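Local coordinates for uncharacterized protein (Thermotoga maritima, PDB 1VMJ) that is of uncharacterised function, belongs to the YjbQ (UPF0047) family, is possibly a thiamin phosphate synthase, and binds sodium ions in a trimeric assembly, at residues L51-M56 and V144-I149; V62-D67 and E129-G134; G45-L50 and T119-D124; M56-S61 and L105-M110. All blocks are in the same frame, centred on the assembly; numbering follows the deposited sequence.

Contact 1 of 4, residues L51-M56 and V144-I149; sequences LLCNAM and VLVKII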
loop_
_atom_site.group_PDB
_atom_site.type_symbol
_atom_site.label_atom_id
_atom_site.label_comp_id
_atom_site.label_asym_id
_atom_site.label_seq_id
_atom_site.Cartn_x
_atom_site.Cartn_y
_atom_site.Cartn_z
ATOM N N LEU A 51 -9.416 -10.815 -1.358
ATOM C CA LEU A 51 -8.941 -10.752 -2.725
ATOM C C LEU A 51 -7.729 -9.826 -2.774
ATOM O O LEU A 51 -7.762 -8.705 -2.294
ATOM C CB LEU A 51 -10.032 -10.228 -3.652
ATOM C CG LEU A 51 -9.674 -9.976 -5.118
ATOM C CD1 LEU A 51 -10.929 -10.110 -5.969
ATOM C CD2 LEU A 51 -9.030 -8.631 -5.365
ATOM N N LEU A 52 -6.654 -10.311 -3.371
ATOM C CA LEU A 52 -5.494 -9.521 -3.721
ATOM C C LEU A 52 -5.519 -9.299 -5.218
ATOM O O LEU A 52 -5.717 -10.215 -5.982
ATOM C CB LEU A 52 -4.247 -10.314 -3.362
ATOM C CG LEU A 52 -2.903 -9.815 -3.893
ATOM C CD1 LEU A 52 -2.513 -8.517 -3.255
ATOM C CD2 LEU A 52 -1.798 -10.811 -3.725
ATOM N N CYS A 53 -5.263 -8.061 -5.608
ATOM C CA CYS A 53 -5.052 -7.750 -6.985
ATOM C C CYS A 53 -3.828 -6.856 -7.094
ATOM O O CYS A 53 -3.816 -5.738 -6.548
ATOM C CB CYS A 53 -6.279 -7.048 -7.550
ATOM S SG CYS A 53 -6.124 -6.674 -9.306
ATOM N N ASN A 54 -2.820 -7.332 -7.824
ATOM C CA ASN A 54 -1.562 -6.621 -7.919
ATOM C C ASN A 54 -1.004 -6.583 -9.321
ATOM O O ASN A 54 -1.217 -7.483 -10.107
ATOM C CB ASN A 54 -0.532 -7.168 -6.930
ATOM C CG ASN A 54 -0.016 -8.557 -7.299
ATOM O OD1 ASN A 54 -0.538 -9.564 -6.811
ATOM N ND2 ASN A 54 1.038 -8.629 -8.139
ATOM N N ALA A 55 -0.264 -5.502 -9.602
ATOM C CA ALA A 55 0.530 -5.417 -10.814
ATOM C C ALA A 55 1.683 -6.408 -10.677
ATOM O O ALA A 55 2.388 -6.392 -9.676
ATOM C CB ALA A 55 1.036 -4.029 -10.984
ATOM N N MET A 56 1.882 -7.240 -11.698
ATOM C CA MET A 56 2.982 -8.201 -11.710
ATOM C C MET A 56 4.245 -7.584 -12.278
ATOM O O MET A 56 5.301 -8.200 -12.253
ATOM C CB MET A 56 2.605 -9.426 -12.514
ATOM C CG MET A 56 1.390 -10.113 -11.970
ATOM S SD MET A 56 1.045 -11.714 -12.744
ATOM C CE MET A 56 2.141 -12.809 -11.864
ATOM N N VAL A 144 -1.661 -8.308 -14.532
ATOM C CA VAL A 144 -2.198 -8.129 -13.199
ATOM C C VAL A 144 -2.620 -9.485 -12.672
ATOM O O VAL A 144 -3.187 -10.298 -13.406
ATOM C CB VAL A 144 -3.426 -7.192 -13.259
ATOM C CG1 VAL A 144 -4.265 -7.244 -12.017
ATOM C CG2 VAL A 144 -2.970 -5.768 -13.537
ATOM N N LEU A 145 -2.330 -9.728 -11.411
ATOM C CA LEU A 145 -2.714 -10.965 -10.751
ATOM C C LEU A 145 -3.903 -10.726 -9.851
ATOM O O LEU A 145 -3.933 -9.738 -9.122
ATOM C CB LEU A 145 -1.549 -11.550 -9.936
ATOM C CG LEU A 145 -1.802 -12.922 -9.311
ATOM C CD1 LEU A 145 -1.981 -14.009 -10.363
ATOM C CD2 LEU A 145 -0.661 -13.278 -8.354
ATOM N N VAL A 146 -4.887 -11.625 -9.914
ATOM C CA VAL A 146 -5.985 -11.688 -8.964
ATOM C C VAL A 146 -5.858 -13.014 -8.238
ATOM O O VAL A 146 -5.761 -14.066 -8.873
ATOM C CB VAL A 146 -7.365 -11.646 -9.657
ATOM C CG1 VAL A 146 -8.478 -11.743 -8.644
ATOM C CG2 VAL A 146 -7.511 -10.389 -10.471
ATOM N N LYS A 147 -5.831 -12.934 -6.914
ATOM C CA LYS A 147 -5.797 -14.085 -6.061
ATOM C C LYS A 147 -6.819 -13.930 -4.950
ATOM O O LYS A 147 -6.870 -12.908 -4.300
ATOM C CB LYS A 147 -4.389 -14.251 -5.461
ATOM C CG LYS A 147 -4.178 -15.538 -4.610
ATOM C CD LYS A 147 -3.987 -16.764 -5.442
ATOM C CE LYS A 147 -3.617 -17.966 -4.565
ATOM N NZ LYS A 147 -3.245 -19.173 -5.407
ATOM N N ILE A 148 -7.671 -14.944 -4.786
ATOM C CA ILE A 148 -8.712 -14.931 -3.767
ATOM C C ILE A 148 -8.597 -16.148 -2.909
ATOM O O ILE A 148 -8.400 -17.241 -3.416
ATOM C CB ILE A 148 -10.128 -14.889 -4.375
ATOM C CG1 ILE A 148 -10.176 -13.887 -5.538
ATOM C CG2 ILE A 148 -11.129 -14.518 -3.287
ATOM C CD1 ILE A 148 -11.501 -13.873 -6.281
ATOM N N ILE A 149 -8.653 -15.963 -1.610
ATOM C CA ILE A 149 -8.717 -17.095 -0.701
ATOM C C ILE A 149 -9.902 -16.935 0.237
ATOM O O ILE A 149 -10.293 -15.806 0.587
ATOM C CB ILE A 149 -7.418 -17.336 0.105
ATOM C CG1 ILE A 149 -7.125 -16.206 1.070
ATOM C CG2 ILE A 149 -6.229 -17.534 -0.820
ATOM C CD1 ILE A 149 -6.047 -16.610 2.087
#
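An antiparallel ladder in the five-stranded sheet pairs Leu51-Ala55 with Val144-Ile148, running from Leu51 opposite Ile148 to Ala55 opposite Val144. Leu52 with Lys147 and Asn54 with Leu145 form the hydrogen-bonded pairs: Leu52 N to Lys147 O is 2.8 Å with 167° at the hydrogen, and Leu145 N to Asn54 O is also 2.8 Å. Between them the close non-hydrogen-bonded pairs add CA-H...O contacts, as from Cys53 CA to Leu145 O at 3.1 Å.

The two faces differ in character. On the face of Leu51, Cys53, Val144, Val146 and Ile148 the groups are compact and apolar, and they are buried under a helix at the Leu51 end and under Tyr133 at Val144. Leu51 CD1 meets Ile148 CD1 at 3.8 Å, the two side chains meeting at a slant, and Cys53 SG, anti to its backbone N (chi1 -178°), lies 3.3 Å from Val144 CG1. On the other face Asn54 and Leu145 lie side by side and point the same way, with Asn54 OD1 3.8 Å from Leu145 CB. The amide of Asn54 is also tied at its nitrogen, because ND2 donates to Ala55 O from above that carbonyl's plane. Beyond the strand end, the extended chi2 of Met56 (-171°) carries SD to 3.8 Å from Leu145 CB.

Lys147 leads its amine away to a salt bridge with Glu48 of the second subunit, whose Ile116 also packs on Leu52. Strands 113-119 and 14-22 flank the pair, and helix 34-44 covers the first face through Leu37, Cys40 and Val41.

Contact 2 of 4, residues V62-D67 and E129-G134; sequences VFINDD and EQVFYG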
loop_
_atom_site.group_PDB
_atom_site.type_symbol
_atom_site.label_atom_id
_atom_site.label_comp_id
_atom_site.label_asym_id
_atom_site.label_seq_id
_atom_site.Cartn_x
_atom_site.Cartn_y
_atom_site.Cartn_z
ATOM N N VAL A 62 -1.872 -1.290 -9.306
ATOM C CA VAL A 62 -3.302 -1.513 -9.107
ATOM C C VAL A 62 -3.727 -0.689 -7.888
ATOM O O VAL A 62 -3.083 -0.719 -6.852
ATOM C CB VAL A 62 -3.645 -2.969 -8.915
ATOM C CG1 VAL A 62 -5.107 -3.135 -8.581
ATOM C CG2 VAL A 62 -3.314 -3.762 -10.169
ATOM N N PHE A 63 -4.766 0.119 -8.046
ATOM C CA PHE A 63 -5.204 1.046 -7.004
ATOM C C PHE A 63 -6.696 1.234 -7.128
ATOM O O PHE A 63 -7.316 0.837 -8.127
ATOM C CB PHE A 63 -4.467 2.389 -7.088
ATOM C CG PHE A 63 -4.792 3.190 -8.345
ATOM C CD1 PHE A 63 -4.122 2.976 -9.540
ATOM C CD2 PHE A 63 -5.787 4.142 -8.326
ATOM C CE1 PHE A 63 -4.462 3.679 -10.702
ATOM C CE2 PHE A 63 -6.090 4.877 -9.452
ATOM C CZ PHE A 63 -5.436 4.631 -10.647
ATOM N N ILE A 64 -7.259 1.801 -6.066
ATOM C CA ILE A 64 -8.672 2.126 -6.005
ATOM C C ILE A 64 -8.859 3.631 -5.901
ATOM O O ILE A 64 -8.286 4.282 -5.019
ATOM C CB ILE A 64 -9.382 1.422 -4.838
ATOM C CG1 ILE A 64 -9.596 -0.057 -5.206
ATOM C CG2 ILE A 64 -10.726 2.055 -4.543
ATOM C CD1 ILE A 64 -9.895 -0.977 -4.080
ATOM N N ASN A 65 -9.684 4.189 -6.788
ATOM C CA ASN A 65 -10.070 5.582 -6.652
ATOM C C ASN A 65 -11.272 5.868 -7.537
ATOM O O ASN A 65 -11.976 4.961 -7.881
ATOM C CB ASN A 65 -8.869 6.522 -6.886
ATOM C CG ASN A 65 -8.929 7.731 -5.956
ATOM O OD1 ASN A 65 -9.777 8.607 -6.152
ATOM N ND2 ASN A 65 -8.144 7.711 -4.869
ATOM N N ASP A 66 -11.510 7.122 -7.889
ATOM C CA ASP A 66 -12.716 7.493 -8.638
ATOM C C ASP A 66 -12.553 7.239 -10.124
ATOM O O ASP A 66 -11.483 7.465 -10.679
ATOM C CB ASP A 66 -12.958 9.000 -8.454
ATOM C CG ASP A 66 -14.422 9.415 -8.629
ATOM O OD1 ASP A 66 -15.325 8.596 -8.916
ATOM O OD2 ASP A 66 -14.658 10.628 -8.444
ATOM N N ASP A 67 -13.630 6.817 -10.776
ATOM C CA ASP A 67 -13.671 6.796 -12.230
ATOM C C ASP A 67 -14.302 8.099 -12.716
ATOM O O ASP A 67 -15.497 8.189 -12.966
ATOM C CB ASP A 67 -14.462 5.587 -12.749
ATOM C CG ASP A 67 -14.191 5.287 -14.220
ATOM O OD1 ASP A 67 -13.421 6.032 -14.881
ATOM O OD2 ASP A 67 -14.765 4.303 -14.734
ATOM N N GLU A 129 -15.776 3.387 -4.778
ATOM C CA GLU A 129 -14.566 2.616 -5.021
ATOM C C GLU A 129 -14.607 1.916 -6.364
ATOM O O GLU A 129 -15.510 1.128 -6.638
ATOM C CB GLU A 129 -14.322 1.577 -3.931
ATOM C CG GLU A 129 -14.016 2.150 -2.571
ATOM C CD GLU A 129 -13.506 1.097 -1.610
ATOM O OE1 GLU A 129 -14.345 0.418 -0.987
ATOM O OE2 GLU A 129 -12.273 0.915 -1.498
ATOM N N GLN A 130 -13.616 2.220 -7.194
ATOM C CA GLN A 130 -13.403 1.498 -8.435
ATOM C C GLN A 130 -11.948 1.086 -8.520
ATOM O O GLN A 130 -11.069 1.819 -8.094
ATOM C CB GLN A 130 -13.762 2.368 -9.631
ATOM C CG GLN A 130 -15.237 2.720 -9.766
ATOM C CD GLN A 130 -16.085 1.582 -10.270
ATOM O OE1 GLN A 130 -15.988 1.191 -11.421
ATOM N NE2 GLN A 130 -16.876 1.010 -9.389
ATOM N N VAL A 131 -11.696 -0.090 -9.077
ATOM C CA VAL A 131 -10.342 -0.626 -9.156
ATOM C C VAL A 131 -9.777 -0.354 -10.549
ATOM O O VAL A 131 -10.424 -0.578 -11.567
ATOM C CB VAL A 131 -10.313 -2.147 -8.926
ATOM C CG1 VAL A 131 -8.861 -2.621 -8.776
ATOM C CG2 VAL A 131 -11.123 -2.548 -7.691
ATOM N N PHE A 132 -8.547 0.158 -10.545
ATOM C CA PHE A 132 -7.806 0.530 -11.749
ATOM C C PHE A 132 -6.487 -0.177 -11.886
ATOM O O PHE A 132 -5.768 -0.415 -10.895
ATOM C CB PHE A 132 -7.533 2.041 -11.747
ATOM C CG PHE A 132 -8.760 2.836 -11.963
ATOM C CD1 PHE A 132 -9.542 3.251 -10.883
ATOM C CD2 PHE A 132 -9.187 3.115 -13.238
ATOM C CE1 PHE A 132 -10.719 3.946 -11.088
ATOM C CE2 PHE A 132 -10.385 3.800 -13.437
ATOM C CZ PHE A 132 -11.134 4.200 -12.343
ATOM N N TYR A 133 -6.177 -0.487 -13.140
ATOM C CA TYR A 133 -4.820 -0.772 -13.565
ATOM C C TYR A 133 -4.233 0.555 -13.989
ATOM O O TYR A 133 -4.791 1.252 -14.843
ATOM C CB TYR A 133 -4.796 -1.754 -14.751
ATOM C CG TYR A 133 -3.407 -2.089 -15.230
ATOM C CD1 TYR A 133 -2.467 -2.607 -14.355
ATOM C CD2 TYR A 133 -3.019 -1.847 -16.552
ATOM C CE1 TYR A 133 -1.184 -2.916 -14.782
ATOM C CE2 TYR A 133 -1.736 -2.169 -16.998
ATOM C CZ TYR A 133 -0.827 -2.687 -16.092
ATOM O OH TYR A 133 0.437 -2.981 -16.495
ATOM N N GLY A 134 -3.112 0.913 -13.374
ATOM C CA GLY A 134 -2.376 2.109 -13.704
ATOM C C GLY A 134 -1.123 1.740 -14.454
ATOM O O GLY A 134 -0.134 1.266 -13.867
HETATM O O HOH W 1 -17.635 3.731 -12.917
#
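Phe63 O accepts the shortest bond of this contact, 2.8 Å from Phe132 N and nearly straight at 171°; Phe63 N returns a bond to Phe132 O. Asn65 and Gln130 repeat this double pairing, but Gln130 N to Asn65 O stretches to 3.3 Å at the last pair of the antiparallel ladder.

The two phenylalanines do most of the side-chain packing on their face. With CG between its backbone N and carbonyl carbon (chi1 66°), Phe63 brings its ring toward strand 130-135 and over Phe132 CB, 3.8 Å from the ring centroid, a CH-pi contact. The ring planes are near parallel, 19° apart, yet slid so far that they barely overlap. Gly134 CA sits at the Phe63 edge, 4.0 Å from CE1; having no side chain, it lets the ring lie close against the strand. Phe132 is met at its edge by Asn65 O and by Asp67 CB, the latter 3.6 Å from CZ, with the Asp67 carboxylate almost perpendicular to the ring.

Branched groups suit the other face: Val62 CG1 meets Val131 CG1, and Ile64 CG1 meets Val131 CG2, each at 3.8 Å. Val114 and Ile116 of the larger sheet pack against this layer.

Charge is confined to one end, where Asn32 bonds Asp67 OD2 and Gln130 OE1, and Glu129 forms a salt bridge to Arg112 of the third subunit. The chemistry is thus hydrophobic along the strands and polar at the ladder's end, where the Asp66 side chain lies about 4 Å from a bound sodium ion.

Contact 3 of 4, residues G45-L50 and T119-D124; sequences GIKEGL and TDRKMD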
loop_
_atom_site.group_PDB
_atom_site.type_symbol
_atom_site.label_atom_id
_atom_site.label_comp_id
_atom_site.label_asym_id
_atom_site.label_seq_id
_atom_site.Cartn_x
_atom_site.Cartn_y
_atom_site.Cartn_z
ATOM N N GLY A 45 -16.651 -18.687 -6.649
ATOM C CA GLY A 45 -17.592 -19.290 -5.702
ATOM C C GLY A 45 -17.302 -19.000 -4.240
ATOM O O GLY A 45 -17.963 -19.545 -3.352
ATOM N N ILE A 46 -16.318 -18.166 -3.966
ATOM C CA ILE A 46 -15.961 -17.833 -2.601
ATOM C C ILE A 46 -16.987 -16.872 -2.009
ATOM O O ILE A 46 -17.314 -15.860 -2.617
ATOM C CB ILE A 46 -14.532 -17.266 -2.540
ATOM C CG1 ILE A 46 -13.550 -18.395 -2.871
ATOM C CG2 ILE A 46 -14.226 -16.611 -1.167
ATOM C CD1 ILE A 46 -12.143 -17.962 -3.196
ATOM N N LYS A 47 -17.496 -17.195 -0.818
ATOM C CA LYS A 47 -18.500 -16.371 -0.170
ATOM C C LYS A 47 -17.864 -15.319 0.733
ATOM O O LYS A 47 -18.302 -14.175 0.738
ATOM C CB LYS A 47 -19.482 -17.211 0.644
ATOM C CG LYS A 47 -20.546 -16.328 1.276
ATOM C CD LYS A 47 -21.681 -17.096 1.880
ATOM C CE LYS A 47 -22.449 -16.212 2.826
ATOM N NZ LYS A 47 -21.589 -15.907 3.975
ATOM N N GLU A 48 -16.859 -15.728 1.511
ATOM C CA GLU A 48 -16.176 -14.850 2.477
ATOM C C GLU A 48 -14.682 -15.045 2.321
ATOM O O GLU A 48 -14.195 -16.176 2.307
ATOM C CB GLU A 48 -16.570 -15.245 3.889
ATOM C CG GLU A 48 -18.081 -15.284 4.126
ATOM C CD GLU A 48 -18.733 -13.915 4.048
ATOM O OE1 GLU A 48 -18.035 -12.914 4.290
ATOM O OE2 GLU A 48 -19.966 -13.832 3.744
ATOM N N GLY A 49 -13.944 -13.954 2.192
ATOM C CA GLY A 49 -12.524 -14.095 1.975
ATOM C C GLY A 49 -11.823 -12.777 1.754
ATOM O O GLY A 49 -12.352 -11.726 2.090
ATOM N N LEU A 50 -10.614 -12.858 1.206
ATOM C CA LEU A 50 -9.818 -11.701 0.832
ATOM C C LEU A 50 -9.361 -11.896 -0.592
ATOM O O LEU A 50 -8.938 -12.995 -0.962
ATOM C CB LEU A 50 -8.594 -11.532 1.719
ATOM C CG LEU A 50 -8.809 -11.199 3.192
ATOM C CD1 LEU A 50 -7.478 -11.147 3.923
ATOM C CD2 LEU A 50 -9.507 -9.878 3.330
ATOM N N THR A 119 -17.341 -10.432 0.841
ATOM C CA THR A 119 -18.401 -10.613 1.806
ATOM C C THR A 119 -19.659 -10.989 1.049
ATOM O O THR A 119 -20.030 -10.324 0.098
ATOM C CB THR A 119 -18.624 -9.326 2.585
ATOM O OG1 THR A 119 -17.428 -9.009 3.308
ATOM C CG2 THR A 119 -19.734 -9.476 3.568
ATOM N N ASP A 120 -20.303 -12.069 1.458
ATOM C CA ASP A 120 -21.509 -12.558 0.783
ATOM C C ASP A 120 -21.347 -12.611 -0.759
ATOM O O ASP A 120 -22.189 -12.117 -1.521
ATOM C CB ASP A 120 -22.707 -11.703 1.186
ATOM C CG ASP A 120 -24.030 -12.399 0.918
ATOM O OD1 ASP A 120 -24.046 -13.639 0.742
ATOM O OD2 ASP A 120 -25.056 -11.695 0.869
ATOM N N ARG A 121 -20.244 -13.216 -1.195
ATOM C CA ARG A 121 -19.920 -13.421 -2.607
ATOM C C ARG A 121 -19.601 -12.164 -3.426
ATOM O O ARG A 121 -19.523 -12.234 -4.655
ATOM C CB ARG A 121 -21.009 -14.246 -3.297
ATOM C CG ARG A 121 -21.127 -15.687 -2.791
ATOM C CD ARG A 121 -21.809 -16.553 -3.826
ATOM N NE ARG A 121 -21.005 -16.709 -5.049
ATOM C CZ ARG A 121 -21.517 -17.000 -6.252
ATOM N NH1 ARG A 121 -22.834 -17.203 -6.426
ATOM N NH2 ARG A 121 -20.705 -17.105 -7.296
ATOM N N LYS A 122 -19.372 -11.026 -2.775
ATOM C CA LYS A 122 -19.116 -9.805 -3.515
ATOM C C LYS A 122 -17.971 -9.053 -2.912
ATOM O O LYS A 122 -17.738 -9.137 -1.704
ATOM C CB LYS A 122 -20.337 -8.887 -3.469
ATOM C CG LYS A 122 -21.610 -9.466 -4.063
ATOM C CD LYS A 122 -21.480 -9.733 -5.544
ATOM C CE LYS A 122 -22.734 -10.351 -6.138
ATOM N NZ LYS A 122 -23.838 -9.367 -6.104
ATOM N N MET A 123 -17.302 -8.259 -3.738
ATOM C CA MET A 123 -16.333 -7.301 -3.234
ATOM C C MET A 123 -17.055 -6.331 -2.302
ATOM O O MET A 123 -18.132 -5.828 -2.640
ATOM C CB MET A 123 -15.679 -6.531 -4.367
ATOM C CG MET A 123 -14.687 -7.401 -5.121
ATOM S SD MET A 123 -13.693 -6.465 -6.299
ATOM C CE MET A 123 -14.951 -6.142 -7.519
ATOM N N ASP A 124 -16.452 -6.087 -1.141
ATOM C CA ASP A 124 -17.075 -5.300 -0.084
ATOM C C ASP A 124 -16.544 -3.874 -0.202
ATOM O O ASP A 124 -15.521 -3.531 0.397
ATOM C CB ASP A 124 -16.731 -5.974 1.240
ATOM C CG ASP A 124 -17.628 -5.607 2.359
ATOM O OD1 ASP A 124 -18.397 -4.618 2.268
ATOM O OD2 ASP A 124 -17.535 -6.314 3.380
HETATM O O HOH W 2 -18.386 -16.097 -5.297
#
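Arg121 and Lys47 meet where a type I' beta turn, Thr119 to Lys122, joins strands 113-119 and 122-123 and packs on the approach to strand 49-55. The tight part is polar and centred on the turn's backbone. Arg121 N gives Lys47 O a nearly straight bond of 2.9 Å, with 178° at the hydrogen, on a lone pair in the carbonyl plane. Beside it Asp120 N reaches Glu48 OE2 at 2.9 Å, coming from above the carboxylate plane. Glutamate suits the position because its two oxygens accept separately, OE2 from the turn and OE1 from Lys147 NZ of the third subunit in a salt bridge; the bend at chi2 (-67°) turns CD toward the turn. A classic beta bulge sets Lys47 and Glu48 together opposite Glu151.

Toward solvent the contact is looser and carried by long, charged side chains. Lys47 and Asp120 are each seen in two conformations, so the approach of Lys47 NZ to Glu48 OE2 in one of them is doubtful as a lasting grip. Gly45, the first residue past helix 34-44, has a positive phi (71°), a conformation that glycine adopts easily, and lies near the guanidinium of Arg121, whose NH2 is 4.1 Å from Gly45 CA. A water lies in the guanidinium plane at its edge, accepting from Arg121 NE at 2.7 Å and donating to Ile46 O at 2.9 Å.

Contact 4 of 4, residues M56-S61 and L105-M110; sequences MHITAS and LKRTIM. With SO4 (sulfate ion), chain C.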
loop_
_atom_site.group_PDB
_atom_site.type_symbol
_atom_site.label_atom_id
_atom_site.label_comp_id
_atom_site.label_asym_id
_atom_site.label_seq_id
_atom_site.Cartn_x
_atom_site.Cartn_y
_atom_site.Cartn_z
ATOM N N MET A 56 1.882 -7.240 -11.698
ATOM C CA MET A 56 2.982 -8.201 -11.710
ATOM C C MET A 56 4.245 -7.584 -12.278
ATOM O O MET A 56 5.301 -8.200 -12.253
ATOM C CB MET A 56 2.605 -9.426 -12.514
ATOM C CG MET A 56 1.390 -10.113 -11.970
ATOM S SD MET A 56 1.045 -11.714 -12.744
ATOM C CE MET A 56 2.141 -12.809 -11.864
ATOM N N HIS A 57 4.123 -6.373 -12.791
ATOM C CA HIS A 57 5.250 -5.607 -13.337
ATOM C C HIS A 57 5.535 -4.449 -12.421
ATOM O O HIS A 57 4.648 -3.921 -11.755
ATOM C CB HIS A 57 4.917 -5.175 -14.762
ATOM C CG HIS A 57 4.800 -6.336 -15.685
ATOM N ND1 HIS A 57 5.816 -6.747 -16.518
ATOM C CD2 HIS A 57 3.794 -7.223 -15.840
ATOM C CE1 HIS A 57 5.429 -7.852 -17.146
ATOM N NE2 HIS A 57 4.208 -8.156 -16.750
ATOM N N ILE A 58 6.797 -4.054 -12.382
ATOM C CA ILE A 58 7.290 -3.109 -11.385
ATOM C C ILE A 58 7.248 -1.662 -11.869
ATOM O O ILE A 58 7.794 -0.763 -11.211
ATOM C CB ILE A 58 8.701 -3.545 -10.878
ATOM C CG1 ILE A 58 9.685 -3.633 -12.046
ATOM C CG2 ILE A 58 8.616 -4.885 -10.141
ATOM C CD1 ILE A 58 11.109 -3.928 -11.641
ATOM N N THR A 59 6.566 -1.461 -13.000
ATOM C CA THR A 59 6.332 -0.168 -13.614
ATOM C C THR A 59 4.842 0.113 -13.816
ATOM O O THR A 59 4.460 0.945 -14.650
ATOM C CB THR A 59 7.019 -0.099 -14.971
ATOM O OG1 THR A 59 6.640 -1.236 -15.745
ATOM C CG2 THR A 59 8.512 -0.081 -14.787
ATOM N N ALA A 60 4.010 -0.571 -13.036
ATOM C CA ALA A 60 2.580 -0.393 -13.101
ATOM C C ALA A 60 1.959 -0.619 -11.738
ATOM O O ALA A 60 2.589 -1.110 -10.799
ATOM C CB ALA A 60 1.999 -1.329 -14.118
ATOM N N SER A 61 0.707 -0.193 -11.616
ATOM C CA SER A 61 -0.017 -0.185 -10.341
ATOM C C SER A 61 -1.371 -0.816 -10.444
ATOM O O SER A 61 -1.967 -0.829 -11.508
ATOM C CB SER A 61 -0.249 1.261 -9.876
ATOM O OG SER A 61 0.976 1.888 -9.565
ATOM N N LEU A 105 8.922 4.863 -10.214
ATOM C CA LEU A 105 8.568 5.873 -9.202
ATOM C C LEU A 105 7.063 6.171 -9.152
ATOM O O LEU A 105 6.473 6.176 -8.077
ATOM C CB LEU A 105 9.390 7.175 -9.412
ATOM C CG LEU A 105 10.898 6.982 -9.498
ATOM C CD1 LEU A 105 11.572 8.332 -9.636
ATOM C CD2 LEU A 105 11.478 6.192 -8.371
ATOM N N LYS A 106 6.453 6.399 -10.308
ATOM C CA LYS A 106 5.022 6.655 -10.391
ATOM C C LYS A 106 4.226 5.502 -9.776
ATOM O O LYS A 106 3.271 5.711 -9.032
ATOM C CB LYS A 106 4.592 6.904 -11.845
ATOM C CG LYS A 106 5.014 8.216 -12.451
ATOM C CD LYS A 106 4.408 8.357 -13.841
ATOM C CE LYS A 106 4.552 9.763 -14.413
ATOM N NZ LYS A 106 5.954 10.080 -14.700
ATOM N N ARG A 107 4.623 4.265 -10.081
ATOM C CA ARG A 107 3.875 3.114 -9.549
ATOM C C ARG A 107 4.003 3.078 -8.044
ATOM O O ARG A 107 3.063 2.653 -7.365
ATOM C CB ARG A 107 4.302 1.796 -10.214
ATOM C CG ARG A 107 5.251 0.870 -9.436
ATOM C CD ARG A 107 4.596 0.137 -8.301
ATOM N NE ARG A 107 5.373 -0.998 -7.796
ATOM C CZ ARG A 107 5.255 -2.239 -8.224
ATOM N NH1 ARG A 107 4.395 -2.567 -9.170
ATOM N NH2 ARG A 107 5.994 -3.194 -7.686
ATOM N N THR A 108 5.154 3.501 -7.523
ATOM C CA THR A 108 5.361 3.527 -6.093
ATOM C C THR A 108 4.350 4.454 -5.420
ATOM O O THR A 108 3.778 4.097 -4.390
ATOM C CB THR A 108 6.807 3.901 -5.783
ATOM O OG1 THR A 108 7.680 2.937 -6.376
ATOM C CG2 THR A 108 7.047 3.955 -4.282
ATOM N N ILE A 109 4.108 5.621 -5.999
ATOM C CA ILE A 109 3.092 6.516 -5.459
ATOM C C ILE A 109 1.707 5.880 -5.455
ATOM O O ILE A 109 1.007 5.928 -4.445
ATOM C CB ILE A 109 3.052 7.824 -6.252
ATOM C CG1 ILE A 109 4.386 8.567 -6.105
ATOM C CG2 ILE A 109 1.893 8.711 -5.825
ATOM C CD1 ILE A 109 4.708 9.006 -4.705
ATOM N N MET A 110 1.297 5.299 -6.572
ATOM C CA MET A 110 -0.076 4.803 -6.686
ATOM C C MET A 110 -0.263 3.480 -5.945
ATOM O O MET A 110 -1.385 3.143 -5.517
ATOM C CB MET A 110 -0.484 4.651 -8.146
ATOM C CG MET A 110 -0.515 5.909 -8.965
ATOM S SD MET A 110 -1.482 7.236 -8.289
ATOM C CE MET A 110 -3.068 6.479 -8.269
HETATM S S SO4 C . 8.633 -4.660 -15.702
HETATM O O1 SO4 C . 8.393 -5.446 -16.897
HETATM O O2 SO4 C . 10.034 -4.314 -15.556
HETATM O O3 SO4 C . 8.264 -5.436 -14.501
HETATM O O4 SO4 C . 7.797 -3.498 -15.806
#
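Arg107 projects from helix 101-110 across the backbone of Ile58-Ala60, crossing the Ile58 side chain at a slant. Its chi1 (102°) lies off the staggered positions, perhaps held there by its partners, and its chain bends at chi2 (74°). The guanidinium turns one face to Ile58 CA, 3.5 Å above its plane toward the rim, while its edge is directed at Ala60 O. NH1 donates to that oxygen at 2.8 Å, lying almost in line with the C=O bond (165°), and His57 O is close by at 2.9 Å. Arginine suits the place because its flat, multiply donating end also reaches a neighbour: NH2 bonds Ile64 O of the second subunit. Ser61, small and on the strand, packs its OG 3.4 Å from Met110 CB, near the Arg107 carbonyl.

Away from the helix, the loop 57-59 lines one side of a sulfate, probably from the crystallisation liquor. His57 ND1 meets sulfate O1 at 2.9 Å, the sulfur lying in the plane of the ring at its edge, and Ile58 N donates to O3. Arg140 adds a further bond.

Together these donors make an anion-binding corner next to a sodium site, consistent with a pocket for a phosphate-like group.

Overall arrangement
Contacts 1, 2 and 4 are buried, whereas contact 3 lies at the surface, its centre about 20 Å from the centre of the chain. Contacts 1 and 3 share strand 49-55 of the larger sheet; contacts 2 and 4 share strand 60-65 of the smaller one. The two sheets meet at several points, among them Val144 CG2 of contact 1 against Tyr133 CD1 of contact 2 at 3.3 Å. Both buried ladders rely on backbone pairing and apolar packing, while contact 4 depends on one arginine joining helix to strand, and contact 3 on backbone and carboxylate hydrogen bonds to a turn, with charges and water at its edge. Contacts 3 and 4 are far apart, yet each involves neighbouring subunits.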